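Local coordinates for protein transcriptional regulator ComR (Streptococcus vestibularis F0396, PDB 6HU8) that regulates competence in streptococci as a peptide-responsive transcription factor of the RNPP family, probably by binding DNA, at residues Y79-R84 against N109-I114; K182-I187 against A214-S219; E221-F226 against E257-G262. All coordinates share one frame; numbering follows the deposited sequence.

Contact 1 (Y79-R84 against N109-I114); sequences YEMKNR and NQFFDI
Met81 sets its CG anti to the carbonyl carbon (chi1 -64°), as do Phe111 and Gln110 on the facing helix, and this brings the three side chains together in the space between the two backbones. From there the methionine chain runs extended as far as the sulfur and then bends (chi3 66°). The bend puts SD beside the rim of Phe111 and carries the CE methyl on toward the Gln110 amide, which SD also lies near. The sulfur approaches Phe111 at the rim of the ring, lying 3.8 Å from CE2 and almost in the ring plane. It is 5.2 Å from the ring centroid and 87° off the normal, a geometry that leads to the ring hydrogens and away from the pi cloud. The glutamine chain lies nearly perpendicular to that of the methionine. Its amide nitrogen NE2 comes to 3.3 Å from Met81 CE, a packing contact with the methyl group. The polar partner of NE2 is Asp106, one turn back on the same helix, a hydrogen bond that would restrain the amide where it meets the methionine. The Met81 side chain also touches Asp106 and Val107 of the same helix. With the CA atoms of Met81 and Gln110 10.2 Å apart, the longer side chains span the gap, and 110 Å² is buried between the segments. None of the three residues is buried; this is a surface contact, with exposed Gln110 at its outer margin. It illustrates the edge-on form of the Met-aromatic contact, here tying helix 76-87 to helix 94-111, its successor in the chain, within the all-helical tetratricopeptide-type domain of ComR.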
loop_
_atom_site.group_PDB
_atom_site.type_symbol
_atom_site.label_atom_id
_atom_site.label_comp_id
_atom_site.label_asym_id
_atom_site.label_seq_id
_atom_site.Cartn_x
_atom_site.Cartn_y
_atom_site.Cartn_z
ATOM N N TYR A 79 11.613 -9.318 8.122
ATOM C CA TYR A 79 11.155 -9.431 6.751
ATOM C C TYR A 79 10.333 -10.691 6.542
ATOM O O TYR A 79 9.385 -10.675 5.786
ATOM C CB TYR A 79 12.334 -9.392 5.782
ATOM C CG TYR A 79 12.982 -8.039 5.734
ATOM C CD1 TYR A 79 12.302 -6.950 5.204
ATOM C CD2 TYR A 79 14.264 -7.838 6.239
ATOM C CE1 TYR A 79 12.878 -5.706 5.162
ATOM C CE2 TYR A 79 14.852 -6.593 6.201
ATOM C CZ TYR A 79 14.153 -5.529 5.663
ATOM O OH TYR A 79 14.728 -4.283 5.621
ATOM N N GLU A 80 10.683 -11.778 7.224
ATOM C CA GLU A 80 9.921 -13.017 7.080
ATOM C C GLU A 80 8.511 -12.848 7.618
ATOM O O GLU A 80 7.545 -13.298 7.001
ATOM C CB GLU A 80 10.616 -14.178 7.805
ATOM C CG GLU A 80 11.957 -14.569 7.209
ATOM C CD GLU A 80 12.768 -15.474 8.136
ATOM O OE1 GLU A 80 12.153 -16.173 8.976
ATOM O OE2 GLU A 80 14.015 -15.470 8.036
ATOM N N MET A 81 8.396 -12.195 8.771
ATOM C CA MET A 81 7.087 -11.980 9.383
ATOM C C MET A 81 6.265 -10.945 8.620
ATOM O O MET A 81 5.043 -11.084 8.500
ATOM C CB MET A 81 7.238 -11.554 10.838
ATOM C CG MET A 81 7.865 -12.625 11.709
ATOM S SD MET A 81 8.107 -12.074 13.402
ATOM C CE MET A 81 6.417 -11.864 13.946
ATOM N N LYS A 82 6.928 -9.914 8.100
ATOM C CA LYS A 82 6.257 -8.951 7.229
ATOM C C LYS A 82 5.745 -9.649 5.978
ATOM O O LYS A 82 4.601 -9.437 5.554
ATOM C CB LYS A 82 7.187 -7.795 6.845
ATOM C CG LYS A 82 6.541 -6.724 5.947
ATOM C CD LYS A 82 7.578 -5.653 5.513
ATOM C CE LYS A 82 6.979 -4.589 4.575
ATOM N NZ LYS A 82 8.018 -3.631 4.047
ATOM N N ASN A 83 6.587 -10.492 5.394
ATOM C CA ASN A 83 6.181 -11.241 4.211
ATOM C C ASN A 83 4.962 -12.120 4.500
ATOM O O ASN A 83 3.993 -12.094 3.748
ATOM C CB ASN A 83 7.348 -12.090 3.685
ATOM C CG ASN A 83 7.047 -12.742 2.336
ATOM O OD1 ASN A 83 6.861 -12.056 1.334
ATOM N ND2 ASN A 83 7.022 -14.073 2.306
ATOM N N ARG A 84 5.002 -12.881 5.592
ATOM C CA ARG A 84 3.862 -13.726 5.962
ATOM C C ARG A 84 2.595 -12.899 6.186
ATOM O O ARG A 84 1.513 -13.267 5.712
ATOM C CB ARG A 84 4.176 -14.546 7.217
ATOM C CG ARG A 84 5.088 -15.741 6.967
ATOM C CD ARG A 84 5.406 -16.485 8.260
ATOM N NE ARG A 84 6.809 -16.888 8.308
ATOM C CZ ARG A 84 7.648 -16.542 9.279
ATOM N NH1 ARG A 84 8.919 -16.937 9.247
ATOM N NH2 ARG A 84 7.218 -15.797 10.288
ATOM N N ASN A 109 5.471 -5.235 18.128
ATOM C CA ASN A 109 6.043 -5.455 19.453
ATOM C C ASN A 109 7.470 -5.993 19.413
ATOM O O ASN A 109 8.302 -5.642 20.256
ATOM C CB ASN A 109 5.154 -6.409 20.244
ATOM C CG ASN A 109 3.875 -5.751 20.705
ATOM O OD1 ASN A 109 3.835 -4.537 20.941
ATOM N ND2 ASN A 109 2.822 -6.545 20.848
ATOM N N GLN A 110 7.751 -6.835 18.424
ATOM C CA GLN A 110 9.052 -7.484 18.323
ATOM C C GLN A 110 10.136 -6.617 17.696
ATOM O O GLN A 110 11.319 -6.882 17.892
ATOM C CB GLN A 110 8.931 -8.772 17.512
ATOM C CG GLN A 110 8.086 -9.851 18.182
ATOM C CD GLN A 110 8.256 -11.213 17.529
ATOM O OE1 GLN A 110 9.378 -11.690 17.337
ATOM N NE2 GLN A 110 7.143 -11.842 17.182
ATOM N N PHE A 111 9.749 -5.595 16.932
ATOM C CA PHE A 111 10.727 -4.880 16.111
ATOM C C PHE A 111 10.606 -3.367 16.059
ATOM O O PHE A 111 11.447 -2.718 15.445
ATOM C CB PHE A 111 10.675 -5.408 14.675
ATOM C CG PHE A 111 11.058 -6.849 14.559
ATOM C CD1 PHE A 111 12.380 -7.237 14.694
ATOM C CD2 PHE A 111 10.098 -7.819 14.348
ATOM C CE1 PHE A 111 12.738 -8.573 14.604
ATOM C CE2 PHE A 111 10.450 -9.162 14.254
ATOM C CZ PHE A 111 11.768 -9.536 14.382
ATOM N N PHE A 112 9.593 -2.799 16.707
ATOM C CA PHE A 112 9.298 -1.374 16.541
ATOM C C PHE A 112 10.509 -0.466 16.782
ATOM O O PHE A 112 10.579 0.649 16.246
ATOM C CB PHE A 112 8.166 -0.950 17.483
ATOM C CG PHE A 112 8.621 -0.714 18.895
ATOM C CD1 PHE A 112 8.708 -1.770 19.792
ATOM C CD2 PHE A 112 8.971 0.556 19.320
ATOM C CE1 PHE A 112 9.142 -1.560 21.083
ATOM C CE2 PHE A 112 9.404 0.781 20.614
ATOM C CZ PHE A 112 9.489 -0.277 21.499
ATOM N N ASP A 113 11.459 -0.930 17.596
ATOM C CA ASP A 113 12.558 -0.060 18.012
ATOM C C ASP A 113 13.746 -0.097 17.047
ATOM O O ASP A 113 14.697 0.666 17.206
ATOM C CB ASP A 113 13.042 -0.405 19.439
ATOM C CG ASP A 113 13.779 0.775 20.103
ATOM O OD1 ASP A 113 13.402 1.936 19.829
ATOM O OD2 ASP A 113 14.741 0.558 20.880
ATOM N N ILE A 114 13.700 -0.954 16.032
ATOM C CA ILE A 114 14.785 -0.940 15.058
ATOM C C ILE A 114 14.269 -0.682 13.648
ATOM O O ILE A 114 15.003 -0.895 12.677
ATOM C CB ILE A 114 15.607 -2.272 15.088
ATOM C CG1 ILE A 114 14.692 -3.497 15.026
ATOM C CG2 ILE A 114 16.452 -2.345 16.361
ATOM C CD1 ILE A 114 14.194 -3.868 13.641
#

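Contact 2 (K182-I187 against A214-S219); sequences KIFDRI and AGLKIS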
loop_
_atom_site.group_PDB
_atom_site.type_symbol
_atom_site.label_atom_id
_atom_site.label_comp_id
_atom_site.label_asym_id
_atom_site.label_seq_id
_atom_site.Cartn_x
_atom_site.Cartn_y
_atom_site.Cartn_z
ATOM N N LYS A 182 -6.354 14.770 -11.159
ATOM C CA LYS A 182 -5.015 14.674 -11.742
ATOM C C LYS A 182 -4.166 13.654 -10.995
ATOM O O LYS A 182 -3.450 12.846 -11.610
ATOM C CB LYS A 182 -4.313 16.037 -11.737
ATOM C CG LYS A 182 -4.993 17.092 -12.603
ATOM C CD LYS A 182 -4.365 18.483 -12.409
ATOM C CE LYS A 182 -5.350 19.582 -12.835
ATOM N NZ LYS A 182 -4.783 20.966 -12.783
ATOM N N ILE A 183 -4.224 13.723 -9.665
ATOM C CA ILE A 183 -3.468 12.802 -8.829
ATOM C C ILE A 183 -3.948 11.371 -9.047
ATOM O O ILE A 183 -3.136 10.467 -9.286
ATOM C CB ILE A 183 -3.587 13.150 -7.338
ATOM C CG1 ILE A 183 -2.856 14.465 -7.030
ATOM C CG2 ILE A 183 -3.046 12.008 -6.481
ATOM C CD1 ILE A 183 -2.893 14.830 -5.575
ATOM N N PHE A 184 -5.263 11.178 -8.972
ATOM C CA PHE A 184 -5.848 9.850 -9.139
ATOM C C PHE A 184 -5.414 9.213 -10.457
ATOM O O PHE A 184 -4.892 8.094 -10.478
ATOM C CB PHE A 184 -7.375 9.920 -9.060
ATOM C CG PHE A 184 -8.056 8.575 -9.189
ATOM C CD1 PHE A 184 -8.119 7.702 -8.103
ATOM C CD2 PHE A 184 -8.635 8.180 -10.396
ATOM C CE1 PHE A 184 -8.746 6.457 -8.217
ATOM C CE2 PHE A 184 -9.266 6.933 -10.523
ATOM C CZ PHE A 184 -9.326 6.076 -9.430
ATOM N N ASP A 185 -5.596 9.934 -11.557
ATOM C CA ASP A 185 -5.248 9.383 -12.863
ATOM C C ASP A 185 -3.755 9.084 -12.971
ATOM O O ASP A 185 -3.360 8.102 -13.597
ATOM C CB ASP A 185 -5.672 10.329 -13.997
ATOM C CG ASP A 185 -7.184 10.468 -14.118
ATOM O OD1 ASP A 185 -7.917 9.748 -13.411
ATOM O OD2 ASP A 185 -7.647 11.301 -14.930
ATOM N N ARG A 186 -2.917 9.926 -12.373
ATOM C CA ARG A 186 -1.482 9.675 -12.411
ATOM C C ARG A 186 -1.146 8.398 -11.654
ATOM O O ARG A 186 -0.361 7.574 -12.123
ATOM C CB ARG A 186 -0.694 10.842 -11.817
ATOM C CG ARG A 186 0.823 10.647 -11.882
ATOM C CD ARG A 186 1.522 11.042 -10.575
ATOM N NE ARG A 186 0.893 12.199 -9.935
ATOM C CZ ARG A 186 1.254 13.468 -10.134
ATOM N NH1 ARG A 186 0.620 14.449 -9.495
ATOM N NH2 ARG A 186 2.249 13.759 -10.967
ATOM N N ILE A 187 -1.739 8.237 -10.478
ATOM C CA ILE A 187 -1.458 7.051 -9.670
ATOM C C ILE A 187 -1.966 5.786 -10.368
ATOM O O ILE A 187 -1.217 4.811 -10.529
ATOM C CB ILE A 187 -2.083 7.177 -8.261
ATOM C CG1 ILE A 187 -1.316 8.212 -7.426
ATOM C CG2 ILE A 187 -2.072 5.852 -7.545
ATOM C CD1 ILE A 187 0.143 7.867 -7.239
ATOM N N ALA A 214 -10.649 -0.252 -9.077
ATOM C CA ALA A 214 -11.845 -0.688 -9.806
ATOM C C ALA A 214 -13.097 -0.277 -9.051
ATOM O O ALA A 214 -14.046 0.239 -9.642
ATOM C CB ALA A 214 -11.812 -2.186 -10.025
ATOM N N GLY A 215 -13.099 -0.468 -7.737
ATOM C CA GLY A 215 -14.218 0.010 -6.940
ATOM C C GLY A 215 -14.381 1.525 -7.014
ATOM O O GLY A 215 -15.507 2.040 -7.061
ATOM N N LEU A 216 -13.261 2.245 -7.023
ATOM C CA LEU A 216 -13.304 3.702 -7.083
ATOM C C LEU A 216 -13.725 4.219 -8.448
ATOM O O LEU A 216 -14.516 5.166 -8.539
ATOM C CB LEU A 216 -11.943 4.295 -6.706
ATOM C CG LEU A 216 -11.667 4.319 -5.205
ATOM C CD1 LEU A 216 -10.206 4.699 -4.939
ATOM C CD2 LEU A 216 -12.636 5.281 -4.518
ATOM N N LYS A 217 -13.196 3.613 -9.508
ATOM C CA LYS A 217 -13.608 3.980 -10.864
ATOM C C LYS A 217 -15.132 3.860 -11.026
ATOM O O LYS A 217 -15.752 4.668 -11.735
ATOM C CB LYS A 217 -12.876 3.130 -11.912
ATOM C CG LYS A 217 -11.416 3.555 -12.133
ATOM C CD LYS A 217 -10.863 3.044 -13.453
ATOM C CE LYS A 217 -9.693 3.892 -13.940
ATOM N NZ LYS A 217 -10.156 5.294 -14.231
ATOM N N ILE A 218 -15.747 2.900 -10.337
ATOM C CA ILE A 218 -17.207 2.787 -10.369
ATOM C C ILE A 218 -17.851 3.902 -9.546
ATOM O O ILE A 218 -18.795 4.549 -9.999
ATOM C CB ILE A 218 -17.689 1.416 -9.860
ATOM C CG1 ILE A 218 -17.340 0.332 -10.875
ATOM C CG2 ILE A 218 -19.177 1.411 -9.643
ATOM C CD1 ILE A 218 -17.555 -1.084 -10.360
ATOM N N SER A 219 -17.326 4.151 -8.352
ATOM C CA SER A 219 -17.983 5.066 -7.422
ATOM C C SER A 219 -17.653 6.537 -7.709
ATOM O O SER A 219 -18.382 7.441 -7.292
ATOM C CB SER A 219 -17.595 4.720 -5.985
ATOM O OG SER A 219 -16.211 4.961 -5.784
#
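The helical segments 182-187 and 214-219 run in roughly opposite senses, and their backbones come nearest at Phe184 and Leu216, whose CA atoms stand 9.9 Å apart. One aromatic side chain fills most of that gap. Phe184 has its CG anti to the backbone N (chi1 -179°), which carries the ring away from its own helix and into the space in front of Leu216. The ring meets the leucine through its outer end: CE1 lies 4.0 Å from Leu216 CD1 and 4.1 Å from Leu216 CB, while CZ is 4.2 Å from that same CB. The leucine branch comes to the ring obliquely. Lys217 approaches from another quarter. Its aliphatic chain reaches across from the side of its helix, and a bend at the last torsion (chi4 -64°) brings NZ to 4.2 Å from Phe184 CE2. There the ammonium lies at the ring edge, near its plane, and so makes no cation-pi contact. Its bonds go instead to the backbone carbonyls of Ser222 and Lys224, in the loop that follows helix 200-219. Tyr179 meets the Phe184 ring edge to face, and Tyr169 and Leu173 of helix 160-173 pack against the same side chain. Phe184, Leu216 and Lys217 are all buried. The chemistry is thus that of a hydrophobic seam with one charged group at its border: the phenylalanine and leucine supply dispersion contacts, and carbonyl oxygens pay for burying the lysine. OD2 of Asp185 makes long, weak ion pairs with Lys181 and Lys224; its OD1, 5.1 Å from Lys217 NZ, does not pair with that amine directly, yet the negative charge would be expected to favour its protonated form.

Contact 3 (E221-F226 against E257-G262); sequences ESFKDF and ELIHNG
Phe223 and His260 form the tight part of this contact, an offset stack with ring centroids 4.2 Å apart and planes inclined by 28°. With this tilt one corner of the imidazole is nearest: His260 ND1 lies over the phenylalanine face, 3.2 Å from Phe223 CD2. The two side chains overlap head to tail, antiparallel, and each ring receives the other residue's methylene group. Phe223 CB sits 4.0 Å from the centroid of the His260 ring, and His260 CB is equally far, 4.0 Å, from the centroid of the Phe223 ring. Two reciprocal CH-pi contacts thus accompany the stack. His260 reaches this place with its CG anti to the backbone N (chi1 -171°), which directs the ring from the helix to the loop. Matters are looser toward the far end of the phenylalanine, where Ile259 CG2 approaches Phe223 CZ obliquely at 4.4 Å. Ile259 and His260 are both exposed and Phe223 is partly so, which leaves the stack on the protein surface despite its close fit. The loop is shaped by a Schellman motif at Glu221 that ends helix 200-219, and by a type II beta turn from Phe223 to Phe226 leading into helix 226-240. Ile218, near the end of helix 200-219, touches both Phe223 and Ile259, and Tyr256 of helix 246-261 meets His260 and stacks on Phe226, so the aromatic pair bridges the 221-226 connection to the last turn of helix 246-261.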
loop_
_atom_site.group_PDB
_atom_site.type_symbol
_atom_site.label_atom_id
_atom_site.label_comp_id
_atom_site.label_asym_id
_atom_site.label_seq_id
_atom_site.Cartn_x
_atom_site.Cartn_y
_atom_site.Cartn_z
ATOM N N GLU A 221 -17.192 7.404 -10.869
ATOM C CA GLU A 221 -17.555 7.432 -12.285
ATOM C C GLU A 221 -16.373 7.857 -13.154
ATOM O O GLU A 221 -16.447 8.796 -13.948
ATOM C CB GLU A 221 -18.772 8.342 -12.516
ATOM C CG GLU A 221 -20.078 7.553 -12.616
ATOM C CD GLU A 221 -21.302 8.321 -12.120
ATOM O OE1 GLU A 221 -21.256 9.573 -12.044
ATOM O OE2 GLU A 221 -22.318 7.656 -11.806
ATOM N N SER A 222 -15.276 7.137 -12.992
ATOM C CA SER A 222 -14.090 7.327 -13.806
ATOM C C SER A 222 -13.905 6.071 -14.650
ATOM O O SER A 222 -12.998 5.280 -14.407
ATOM C CB SER A 222 -12.872 7.584 -12.918
ATOM O OG SER A 222 -11.678 7.699 -13.677
ATOM N N PHE A 223 -14.774 5.880 -15.635
ATOM C CA PHE A 223 -14.872 4.574 -16.287
ATOM C C PHE A 223 -13.814 4.327 -17.364
ATOM O O PHE A 223 -13.687 3.194 -17.862
ATOM C CB PHE A 223 -16.276 4.387 -16.867
ATOM C CG PHE A 223 -17.321 4.106 -15.823
ATOM C CD1 PHE A 223 -17.308 2.917 -15.124
ATOM C CD2 PHE A 223 -18.290 5.041 -15.519
ATOM C CE1 PHE A 223 -18.255 2.653 -14.155
ATOM C CE2 PHE A 223 -19.236 4.785 -14.552
ATOM C CZ PHE A 223 -19.220 3.583 -13.874
ATOM N N LYS A 224 -13.035 5.357 -17.704
ATOM C CA LYS A 224 -11.967 5.180 -18.688
ATOM C C LYS A 224 -10.958 4.146 -18.187
ATOM O O LYS A 224 -10.587 4.156 -17.015
ATOM C CB LYS A 224 -11.265 6.505 -18.996
ATOM C CG LYS A 224 -10.533 7.140 -17.804
ATOM C CD LYS A 224 -9.318 7.944 -18.264
ATOM C CE LYS A 224 -8.841 8.916 -17.186
ATOM N NZ LYS A 224 -9.839 10.005 -16.967
ATOM N N ASP A 225 -10.553 3.243 -19.082
ATOM C CA ASP A 225 -9.602 2.168 -18.783
ATOM C C ASP A 225 -10.097 1.132 -17.757
ATOM O O ASP A 225 -9.276 0.371 -17.218
ATOM C CB ASP A 225 -8.264 2.746 -18.288
ATOM C CG ASP A 225 -7.547 3.551 -19.353
ATOM O OD1 ASP A 225 -6.843 2.940 -20.189
ATOM O OD2 ASP A 225 -7.691 4.794 -19.349
ATOM N N PHE A 226 -11.407 1.083 -17.487
ATOM C CA PHE A 226 -11.904 0.167 -16.455
ATOM C C PHE A 226 -11.551 -1.287 -16.785
ATOM O O PHE A 226 -11.114 -2.033 -15.908
ATOM C CB PHE A 226 -13.423 0.292 -16.250
ATOM C CG PHE A 226 -13.948 -0.541 -15.097
ATOM C CD1 PHE A 226 -14.327 -1.868 -15.292
ATOM C CD2 PHE A 226 -14.054 -0.003 -13.824
ATOM C CE1 PHE A 226 -14.791 -2.638 -14.235
ATOM C CE2 PHE A 226 -14.519 -0.768 -12.759
ATOM C CZ PHE A 226 -14.889 -2.089 -12.971
ATOM N N GLU A 257 -20.573 -3.616 -16.290
ATOM C CA GLU A 257 -21.486 -3.893 -17.403
ATOM C C GLU A 257 -22.915 -3.455 -17.082
ATOM O O GLU A 257 -23.593 -2.857 -17.921
ATOM C CB GLU A 257 -21.465 -5.384 -17.775
ATOM C CG GLU A 257 -20.175 -5.835 -18.418
ATOM C CD GLU A 257 -19.950 -5.235 -19.807
ATOM O OE1 GLU A 257 -18.804 -5.340 -20.309
ATOM O OE2 GLU A 257 -20.910 -4.675 -20.401
ATOM N N LEU A 258 -23.369 -3.763 -15.872
ATOM C CA LEU A 258 -24.673 -3.320 -15.384
ATOM C C LEU A 258 -24.810 -1.798 -15.350
ATOM O O LEU A 258 -25.708 -1.226 -15.975
ATOM C CB LEU A 258 -24.907 -3.845 -13.974
ATOM C CG LEU A 258 -25.980 -4.863 -13.647
ATOM C CD1 LEU A 258 -26.258 -4.728 -12.166
ATOM C CD2 LEU A 258 -27.240 -4.649 -14.468
ATOM N N ILE A 259 -23.943 -1.151 -14.574
ATOM C CA ILE A 259 -24.088 0.270 -14.289
ATOM C C ILE A 259 -23.690 1.131 -15.470
ATOM O O ILE A 259 -24.391 2.093 -15.817
ATOM C CB ILE A 259 -23.240 0.704 -13.074
ATOM C CG1 ILE A 259 -23.722 -0.001 -11.804
ATOM C CG2 ILE A 259 -23.275 2.225 -12.911
ATOM C CD1 ILE A 259 -22.935 0.391 -10.569
ATOM N N HIS A 260 -22.563 0.806 -16.094
ATOM C CA HIS A 260 -22.088 1.679 -17.153
ATOM C C HIS A 260 -22.689 1.354 -18.533
ATOM O O HIS A 260 -22.986 2.261 -19.311
ATOM C CB HIS A 260 -20.572 1.649 -17.236
ATOM C CG HIS A 260 -20.013 2.680 -18.156
ATOM N ND1 HIS A 260 -20.193 4.030 -17.949
ATOM C CD2 HIS A 260 -19.286 2.568 -19.293
ATOM C CE1 HIS A 260 -19.599 4.706 -18.913
ATOM N NE2 HIS A 260 -19.046 3.843 -19.746
ATOM N N ASN A 261 -22.856 0.081 -18.863
ATOM C CA ASN A 261 -23.360 -0.230 -20.186
ATOM C C ASN A 261 -24.825 -0.646 -20.197
ATOM O O ASN A 261 -25.401 -0.832 -21.260
ATOM C CB ASN A 261 -22.506 -1.312 -20.835
ATOM C CG ASN A 261 -21.131 -0.813 -21.212
ATOM O OD1 ASN A 261 -20.949 0.347 -21.573
ATOM N ND2 ASN A 261 -20.152 -1.676 -21.099
ATOM N N GLY A 262 -25.430 -0.786 -19.021
ATOM C CA GLY A 262 -26.800 -1.262 -18.936
ATOM C C GLY A 262 -26.970 -2.614 -19.590
ATOM O O GLY A 262 -28.046 -2.932 -20.103
#

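Contact 2 is the buried one of the three, while contacts 1 and 3 lie at the surface. Contacts 2 and 3 are neighbours, their centres about 13 Å apart; contact 2 uses the end of helix 200-219 and contact 3 the loop that follows it. A Schellman bond runs from Ser222 N to Lys217 O, and Asp185 makes a long, weak ion pair with Lys224. Contact 1 belongs to other helices on the opposite side of the chain's centre, about 41 Å from contact 3 between centres. Chemistry follows place: sulfur at a ring edge in contact 1, aliphatic-aromatic packing beside a carbonyl-bound lysine in contact 2, and an offset phenylalanine-histidine stack in contact 3.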